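Melibiose/raffinose/stachyose-binding protein MelE (Bacillus subtilis subsp. subtilis str. 168, PDB 4R6H) binds melibiose, raffinose and stachyose and serves as the solute-binding component of the MelEDC-MsmX ABC transporter that imports these sugars. Local coordinates at residues A[115-120]-A[349-354]; A[137-142]-A[306-311]. All coordinates share one frame; numbering follows the deposited sequence.

Contact 1. Residues A[115-120]-A[349-354]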
ATOM      1  N   THR A 115       7.058  -7.826 -20.165  1.00 19.22           N
ATOM      2  CA  THR A 115       6.734  -8.827 -19.174  1.00 18.17           C
ATOM      3  C   THR A 115       7.941  -9.683 -18.779  1.00 19.36           C
ATOM      4  O   THR A 115       7.964 -10.180 -17.683  1.00 21.12           O
ATOM      5  CB  THR A 115       5.551  -9.720 -19.624  1.00 24.10           C
ATOM      6  OG1 THR A 115       5.918 -10.462 -20.800  1.00 22.70           O
ATOM      7  CG2 THR A 115       4.316  -8.869 -19.907  1.00 28.84           C
ATOM      8  N   GLN A 116       8.941  -9.773 -19.662  1.00 22.08           N
ATOM      9  CA  GLN A 116      10.136 -10.526 -19.300  1.00 23.54           C
ATOM     10  C   GLN A 116      10.834  -9.929 -18.086  1.00 27.26           C
ATOM     11  O   GLN A 116      11.557 -10.638 -17.399  1.00 24.64           O
ATOM     12  CB  GLN A 116      11.121 -10.643 -20.464  1.00 28.33           C
ATOM     13  CG  GLN A 116      11.776  -9.366 -20.912  1.00 29.04           C
ATOM     14  CD  GLN A 116      12.857  -9.607 -21.965  1.00 43.22           C
ATOM     15  OE1 GLN A 116      13.439 -10.686 -22.033  1.00 35.96           O
ATOM     16  NE2 GLN A 116      13.123  -8.600 -22.786  1.00 37.46           N
ATOM     17  N   ASP A 117      10.608  -8.646 -17.813  1.00 21.24           N
ATOM     18  CA  ASP A 117      11.247  -8.004 -16.682  1.00 18.89           C
ATOM     19  C   ASP A 117      10.333  -7.692 -15.500  1.00 19.48           C
ATOM     20  O   ASP A 117      10.726  -6.941 -14.589  1.00 20.14           O
ATOM     21  CB  ASP A 117      11.946  -6.734 -17.148  1.00 23.22           C
ATOM     22  CG  ASP A 117      13.133  -7.020 -18.052  1.00 30.87           C
ATOM     23  OD1 ASP A 117      13.891  -7.980 -17.782  1.00 30.88           O
ATOM     24  OD2 ASP A 117      13.295  -6.275 -19.030  1.00 29.48           O
ATOM     25  N   LEU A 118       9.143  -8.291 -15.477  1.00 18.53           N
ATOM     26  CA  LEU A 118       8.258  -8.126 -14.338  1.00 17.30           C
ATOM     27  C   LEU A 118       8.949  -8.565 -13.034  1.00 20.15           C
ATOM     28  O   LEU A 118       9.539  -9.674 -12.984  1.00 22.02           O
ATOM     29  CB  LEU A 118       6.983  -8.926 -14.507  1.00 20.24           C
ATOM     30  CG  LEU A 118       5.977  -8.905 -13.342  1.00 21.67           C
ATOM     31  CD1 LEU A 118       5.456  -7.489 -13.048  1.00 21.61           C
ATOM     32  CD2 LEU A 118       4.799  -9.848 -13.530  1.00 25.87           C
ATOM     33  N   ASP A 119       8.932  -7.732 -11.991  1.00 20.17           N
ATOM     34  CA  ASP A 119       9.510  -8.125 -10.700  1.00 21.25           C
ATOM     35  C   ASP A 119       8.844  -9.412 -10.231  1.00 22.11           C
ATOM     36  O   ASP A 119       7.638  -9.456 -10.103  1.00 21.91           O
ATOM     37  CB  ASP A 119       9.361  -6.979  -9.673  1.00 20.37           C
ATOM     38  CG  ASP A 119      10.109  -7.240  -8.348  1.00 19.36           C
ATOM     39  OD1 ASP A 119      10.126  -8.392  -7.880  1.00 24.64           O
ATOM     40  OD2 ASP A 119      10.659  -6.263  -7.797  1.00 25.09           O
ATOM     41  N   PRO A 120       9.631 -10.480  -9.989  1.00 24.68           N
ATOM     42  CA  PRO A 120       8.946 -11.707  -9.548  1.00 26.33           C
ATOM     43  C   PRO A 120       8.143 -11.608  -8.233  1.00 23.24           C
ATOM     44  O   PRO A 120       7.298 -12.434  -8.004  1.00 28.41           O
ATOM     45  CB  PRO A 120      10.089 -12.737  -9.392  1.00 31.04           C
ATOM     46  CG  PRO A 120      11.354 -11.962  -9.409  1.00 35.68           C
ATOM     47  CD  PRO A 120      11.100 -10.599  -9.992  1.00 25.87           C
ATOM     48  N   LEU A 349       9.631  -3.195 -12.738  1.00 19.37           N
ATOM     49  CA  LEU A 349      10.506  -3.925 -13.661  1.00 19.07           C
ATOM     50  C   LEU A 349      11.878  -4.091 -13.075  1.00 23.91           C
ATOM     51  O   LEU A 349      12.401  -3.172 -12.444  1.00 22.85           O
ATOM     52  CB  LEU A 349      10.616  -3.208 -14.990  1.00 21.87           C
ATOM     53  CG  LEU A 349       9.305  -2.872 -15.693  1.00 21.94           C
ATOM     54  CD1 LEU A 349       9.570  -1.976 -16.882  1.00 26.30           C
ATOM     55  CD2 LEU A 349       8.546  -4.133 -16.071  1.00 22.13           C
ATOM     56  N   THR A 350      12.479  -5.254 -13.316  1.00 22.07           N
ATOM     57  CA  THR A 350      13.777  -5.577 -12.722  1.00 26.15           C
ATOM     58  C   THR A 350      14.919  -4.841 -13.416  1.00 25.55           C
ATOM     59  O   THR A 350      16.011  -4.721 -12.834  1.00 31.97           O
ATOM     60  CB  THR A 350      14.034  -7.084 -12.822  1.00 23.74           C
ATOM     61  OG1 THR A 350      13.985  -7.473 -14.201  1.00 26.51           O
ATOM     62  CG2 THR A 350      13.031  -7.838 -12.025  1.00 29.03           C
ATOM     63  N   ASN A 351      14.711  -4.346 -14.630  1.00 25.86           N
ATOM     64  CA  ASN A 351      15.774  -3.693 -15.403  1.00 30.45           C
ATOM     65  C   ASN A 351      15.802  -2.190 -15.142  1.00 33.77           C
ATOM     66  O   ASN A 351      16.439  -1.457 -15.882  1.00 41.45           O
ATOM     67  CB  ASN A 351      15.616  -3.948 -16.918  1.00 31.17           C
ATOM     68  CG  ASN A 351      14.295  -3.422 -17.491  1.00 30.29           C
ATOM     69  OD1 ASN A 351      13.266  -3.500 -16.829  1.00 31.20           O
ATOM     70  ND2 ASN A 351      14.305  -2.941 -18.729  1.00 34.86           N
ATOM     71  N   VAL A 352      15.062  -1.750 -14.123  1.00 26.42           N
ATOM     72  CA  VAL A 352      14.931  -0.331 -13.812  1.00 26.73           C
ATOM     73  C   VAL A 352      15.253  -0.125 -12.360  1.00 27.63           C
ATOM     74  O   VAL A 352      14.633  -0.715 -11.470  1.00 30.53           O
ATOM     75  CB  VAL A 352      13.492   0.160 -14.021  1.00 23.54           C
ATOM     76  CG1 VAL A 352      13.386   1.640 -13.674  1.00 28.30           C
ATOM     77  CG2 VAL A 352      13.056  -0.122 -15.443  1.00 27.34           C
ATOM     78  N   LYS A 353      16.235   0.715 -12.083  1.00 22.64           N
ATOM     79  CA  LYS A 353      16.607   0.937 -10.716  1.00 21.69           C
ATOM     80  C   LYS A 353      16.375   2.403 -10.389  1.00 21.86           C
ATOM     81  O   LYS A 353      17.245   3.260 -10.532  1.00 26.82           O
ATOM     82  CB  LYS A 353      18.052   0.494 -10.443  1.00 29.26           C
ATOM     83  CG  LYS A 353      18.232  -1.029 -10.438  1.00 33.34           C
ATOM     84  CD  LYS A 353      17.651  -1.609  -9.149  1.00 47.09           C
ATOM     85  CE  LYS A 353      18.017  -3.068  -8.926  1.00 88.34           C
ATOM     86  NZ  LYS A 353      17.360  -3.582  -7.687  1.00 58.73           N
ATOM     87  N   ALA A 354      15.165   2.692  -9.922  1.00 20.06           N
ATOM     88  CA  ALA A 354      14.751   4.035  -9.556  1.00 18.74           C
ATOM     89  C   ALA A 354      15.563   4.507  -8.350  1.00 17.72           C
ATOM     90  O   ALA A 354      15.704   3.767  -7.381  1.00 20.16           O
ATOM     91  CB  ALA A 354      13.278   4.088  -9.198  1.00 21.74           C
TER
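Asp117 and Thr350 hold the two loops together through a backbone bond: Thr350 N gives its proton to Asp117 O at 2.7 Å, in the carbonyl plane and fairly straight (158° at the hydrogen). The same oxygen draws further contacts. Leu349 CA lies 3.2 Å from Asp117 O in a CA-H...O contact, and Thr350 OG1 reaches Asp117 O at a long 3.3 Å, at best a weak bond. The hydroxyl sits there because chi1 of 58° places OG1 between the backbone N and carbonyl carbon of Thr350; the same rotamer leaves CG2 anti to the carbonyl carbon, still near that oxygen and against Asp119 CA (3.8 Å) and Pro120 CD (3.9 Å).

The Asp117 side chain crosses that of Asn351 at about a right angle, their flat groups 30° apart. OD2 of Asp117 comes within 3.5 Å of Asn351 ND2, but the angle is poor and the pair packs without a hydrogen bond. Leu349 to Val352 form a type I beta turn closed by a weak Val352 N to Leu349 O bond, while Leu118 N is satisfied by Thr115 O. Next door, Asp119 and Gly348 are joined by backbone hydrogen bonding, Ser347 OG bonds Leu349 N, and Asp119 OD1 accepts from Asn121 N.

This is plain packing of two loops, with a single isolated bridge between Leu118 and Leu349 (CA atoms 4.8 Å apart) beside the turn. It joins the loop before helix 123-126 to the loop before helix 359-364; Leu349 touches Tyr136 of strand 136-137, and Val352 and Ala354 lie against helix 333-343.

Contact 2. Residues A[137-142]-A[306-311]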
ATOM      1  N   PRO A 137       2.619  -2.778 -14.035  1.00 16.28           N
ATOM      2  CA  PRO A 137       2.913  -2.068 -12.797  1.00 16.96           C
ATOM      3  C   PRO A 137       3.853  -0.886 -12.978  1.00 16.66           C
ATOM      4  O   PRO A 137       5.036  -1.060 -13.269  1.00 19.17           O
ATOM      5  CB  PRO A 137       3.550  -3.152 -11.920  1.00 17.54           C
ATOM      6  CG  PRO A 137       4.265  -4.014 -12.929  1.00 19.77           C
ATOM      7  CD  PRO A 137       3.419  -4.011 -14.180  1.00 17.85           C
ATOM      8  N   ILE A 138       3.342   0.314 -12.831  1.00 15.03           N
ATOM      9  CA  ILE A 138       4.176   1.494 -12.926  1.00 17.21           C
ATOM     10  C   ILE A 138       5.228   1.454 -11.793  1.00 18.39           C
ATOM     11  O   ILE A 138       6.377   1.852 -11.942  1.00 18.85           O
ATOM     12  CB  ILE A 138       3.310   2.748 -12.827  1.00 17.25           C
ATOM     13  CG1 ILE A 138       2.495   2.916 -14.099  1.00 18.42           C
ATOM     14  CG2 ILE A 138       4.122   3.990 -12.447  1.00 18.55           C
ATOM     15  CD1 ILE A 138       1.404   3.954 -13.995  1.00 21.75           C
ATOM     16  N   ASN A 139       4.809   0.953 -10.651  1.00 16.47           N
ATOM     17  CA  ASN A 139       5.642   0.932  -9.460  1.00 17.16           C
ATOM     18  C   ASN A 139       5.181  -0.209  -8.585  1.00 18.19           C
ATOM     19  O   ASN A 139       4.391  -1.061  -9.029  1.00 19.18           O
ATOM     20  CB  ASN A 139       5.625   2.264  -8.704  1.00 17.22           C
ATOM     21  CG  ASN A 139       4.263   2.665  -8.241  1.00 16.87           C
ATOM     22  OD1 ASN A 139       3.277   1.945  -8.431  1.00 17.67           O
ATOM     23  ND2 ASN A 139       4.186   3.810  -7.556  1.00 17.12           N
ATOM     24  N   GLN A 140       5.655  -0.254  -7.348  1.00 17.89           N
ATOM     25  CA  GLN A 140       5.176  -1.240  -6.411  1.00 17.69           C
ATOM     26  C   GLN A 140       5.312  -0.725  -4.998  1.00 17.74           C
ATOM     27  O   GLN A 140       6.232   0.021  -4.711  1.00 20.60           O
ATOM     28  CB  GLN A 140       5.969  -2.528  -6.541  1.00 21.64           C
ATOM     29  CG  GLN A 140       7.464  -2.353  -6.453  1.00 18.87           C
ATOM     30  CD  GLN A 140       8.201  -3.682  -6.510  1.00 21.79           C
ATOM     31  OE1 GLN A 140       8.007  -4.547  -5.615  1.00 22.68           O
ATOM     32  NE2 GLN A 140       9.019  -3.858  -7.529  1.00 21.28           N
ATOM     33  N   ALA A 141       4.416  -1.172  -4.144  1.00 18.92           N
ATOM     34  CA  ALA A 141       4.413  -0.769  -2.758  1.00 17.65           C
ATOM     35  C   ALA A 141       5.037  -1.861  -1.907  1.00 18.97           C
ATOM     36  O   ALA A 141       4.749  -3.057  -2.125  1.00 18.71           O
ATOM     37  CB  ALA A 141       3.002  -0.518  -2.259  1.00 17.70           C
ATOM     38  N   LYS A 142       5.861  -1.454  -0.937  1.00 16.96           N
ATOM     39  CA  LYS A 142       6.494  -2.381  -0.005  1.00 16.33           C
ATOM     40  C   LYS A 142       6.536  -1.709   1.360  1.00 16.66           C
ATOM     41  O   LYS A 142       7.459  -0.941   1.655  1.00 16.87           O
ATOM     42  CB  LYS A 142       7.875  -2.834  -0.468  1.00 17.10           C
ATOM     43  CG  LYS A 142       7.862  -3.821  -1.629  1.00 18.41           C
ATOM     44  CD  LYS A 142       9.231  -4.411  -1.933  1.00 19.60           C
ATOM     45  CE  LYS A 142      10.155  -3.458  -2.673  1.00 22.18           C
ATOM     46  NZ  LYS A 142      11.416  -4.188  -3.034  1.00 21.35           N
ATOM     47  N   GLY A 306       2.487  -4.508  -2.929  1.00 20.27           N
ATOM     48  CA  GLY A 306       2.434  -5.094  -4.269  1.00 21.46           C
ATOM     49  C   GLY A 306       1.988  -4.074  -5.270  1.00 21.13           C
ATOM     50  O   GLY A 306       2.710  -3.128  -5.512  1.00 20.02           O
ATOM     51  N   GLU A 307       0.806  -4.244  -5.872  1.00 21.85           N
ATOM     52  CA  GLU A 307       0.256  -3.208  -6.750  1.00 21.74           C
ATOM     53  C   GLU A 307       0.161  -1.901  -6.055  1.00 24.98           C
ATOM     54  O   GLU A 307      -0.369  -1.830  -4.944  1.00 26.08           O
ATOM     55  CB  GLU A 307      -1.198  -3.502  -7.101  1.00 39.36           C
ATOM     56  CG  GLU A 307      -1.437  -4.391  -8.260  1.00 34.45           C
ATOM     57  CD  GLU A 307      -2.903  -4.418  -8.638  1.00 32.74           C
ATOM     58  OE1 GLU A 307      -3.567  -5.440  -8.379  1.00 34.97           O
ATOM     59  OE2 GLU A 307      -3.412  -3.406  -9.145  1.00 31.37           O
ATOM     60  N   ARG A 308       0.582  -0.842  -6.718  1.00 19.85           N
ATOM     61  CA  ARG A 308       0.296   0.485  -6.267  1.00 20.71           C
ATOM     62  C   ARG A 308      -0.460   1.205  -7.388  1.00 21.68           C
ATOM     63  O   ARG A 308      -1.699   1.376  -7.317  1.00 21.34           O
ATOM     64  CB  ARG A 308       1.567   1.222  -5.810  1.00 26.25           C
ATOM     65  CG  ARG A 308       1.391   2.690  -5.532  1.00 27.46           C
ATOM     66  CD  ARG A 308       0.781   2.956  -4.199  1.00 37.70           C
ATOM     67  NE  ARG A 308       1.077   4.335  -3.806  1.00 35.58           N
ATOM     68  CZ  ARG A 308       0.368   5.025  -2.920  1.00 56.09           C
ATOM     69  NH1 ARG A 308      -0.684   4.481  -2.324  1.00 57.18           N
ATOM     70  NH2 ARG A 308       0.713   6.272  -2.633  1.00 58.27           N
ATOM     71  N   TYR A 309       0.279   1.646  -8.408  1.00 18.19           N
ATOM     72  CA  TYR A 309      -0.334   2.223  -9.610  1.00 16.54           C
ATOM     73  C   TYR A 309      -0.089   1.300 -10.770  1.00 16.50           C
ATOM     74  O   TYR A 309       1.031   0.879 -11.019  1.00 16.94           O
ATOM     75  CB  TYR A 309       0.253   3.602  -9.916  1.00 17.92           C
ATOM     76  CG  TYR A 309       0.166   4.581  -8.796  1.00 17.63           C
ATOM     77  CD1 TYR A 309      -1.014   4.807  -8.127  1.00 17.85           C
ATOM     78  CD2 TYR A 309       1.289   5.267  -8.402  1.00 19.45           C
ATOM     79  CE1 TYR A 309      -1.078   5.762  -7.118  1.00 17.78           C
ATOM     80  CE2 TYR A 309       1.239   6.192  -7.398  1.00 19.94           C
ATOM     81  CZ  TYR A 309       0.051   6.410  -6.748  1.00 18.06           C
ATOM     82  OH  TYR A 309      -0.071   7.333  -5.714  1.00 23.27           O
ATOM     83  N   THR A 310      -1.147   1.036 -11.553  1.00 16.71           N
ATOM     84  CA  THR A 310      -1.005   0.227 -12.744  1.00 15.62           C
ATOM     85  C   THR A 310      -1.655   0.873 -13.958  1.00 17.92           C
ATOM     86  O   THR A 310      -2.408   1.837 -13.818  1.00 16.20           O
ATOM     87  CB  THR A 310      -1.621  -1.181 -12.603  1.00 19.08           C
ATOM     88  OG1 THR A 310      -3.052  -1.061 -12.579  1.00 17.36           O
ATOM     89  CG2 THR A 310      -1.150  -1.897 -11.333  1.00 18.71           C
ATOM     90  N   LEU A 311      -1.290   0.361 -15.116  1.00 16.57           N
ATOM     91  CA  LEU A 311      -1.953   0.655 -16.387  1.00 16.15           C
ATOM     92  C   LEU A 311      -2.469  -0.687 -16.873  1.00 17.25           C
ATOM     93  O   LEU A 311      -1.687  -1.554 -17.273  1.00 17.25           O
ATOM     94  CB  LEU A 311      -0.983   1.259 -17.430  1.00 15.59           C
ATOM     95  CG  LEU A 311      -0.650   2.716 -17.158  1.00 18.29           C
ATOM     96  CD1 LEU A 311       0.599   3.175 -17.899  1.00 19.62           C
ATOM     97  CD2 LEU A 311      -1.827   3.645 -17.529  1.00 20.60           C
TER
HETATM   98  O   HOH W   1       1.706  -1.297  -9.317  1.00 18.97           O
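Asn139 lays its amide beside Arg308 and Tyr309, and its oxygen makes the side-chain bond of this contact. With chi1 at 60°, CG stands between the backbone N and the carbonyl carbon, and OD1 accepts from Tyr309 N at 3.0 Å, in the carbonyl plane and nearly straight (165°). The amide is only 18° from the plane of the Tyr309 ring and meets it obliquely, Asn139 ND2 lying 3.4 Å from Tyr309 CD2 while bonding to Thr343 OG1. Arg308 crosses the amide at a slant: its CB is 3.2 Å from Asn139 OD1, and its CG rests over the centre of one face of the Tyr309 ring, 3.8 Å above the plane. Replacing Asn139 with an alanine is likely to leave Tyr309 N and Thr343 OG1 without their amide partner and open a gap beside the tyrosine ring.

Ile138 CD1 meets Leu311 CG at 4.0 Å, while Ile138 N bonds Tyr309 O. In the loop stretch between the two strand pairs, a water accepts from Arg308 N and donates to Asn139 O and Tyr309 O. Beyond it Ala141 and Gly306 form an antiparallel hydrogen-bonded pair with two reciprocal bonds, Gly306 N to Ala141 O being 2.8 Å. Glycine suits these backbone angles, at which a CB would jam against the preceding carbonyl oxygen.

Pro137 and Thr310 belong to the antiparallel sheet completed by strand 91-92, Ala141 and Gly306 to the mixed sheet; two such crossings are consistent with the interdomain hinge of bacterial solute-binding proteins. Helix 333-343 packs on Ile138 and Tyr309, and helix 320-331 on Leu311.

Contacts 1 and 2 have centres about 12 Å apart and touch directly. Asp119 OD2 of 115-120 lies 2.9 Å from Gln140 NE2 of 137-142, a probable hydrogen bond, and Leu118 CD1 packs on Pro137 CG at 3.7 Å. Along the chain, both segments of contact 2 fall between the two of contact 1. Contact 2 is buried, its centre about 9 Å from that of the chain, and its two segments pass from one sheet to the other; contact 1 lies farther out, about 19 Å from the chain centre. The structure is an open conformation.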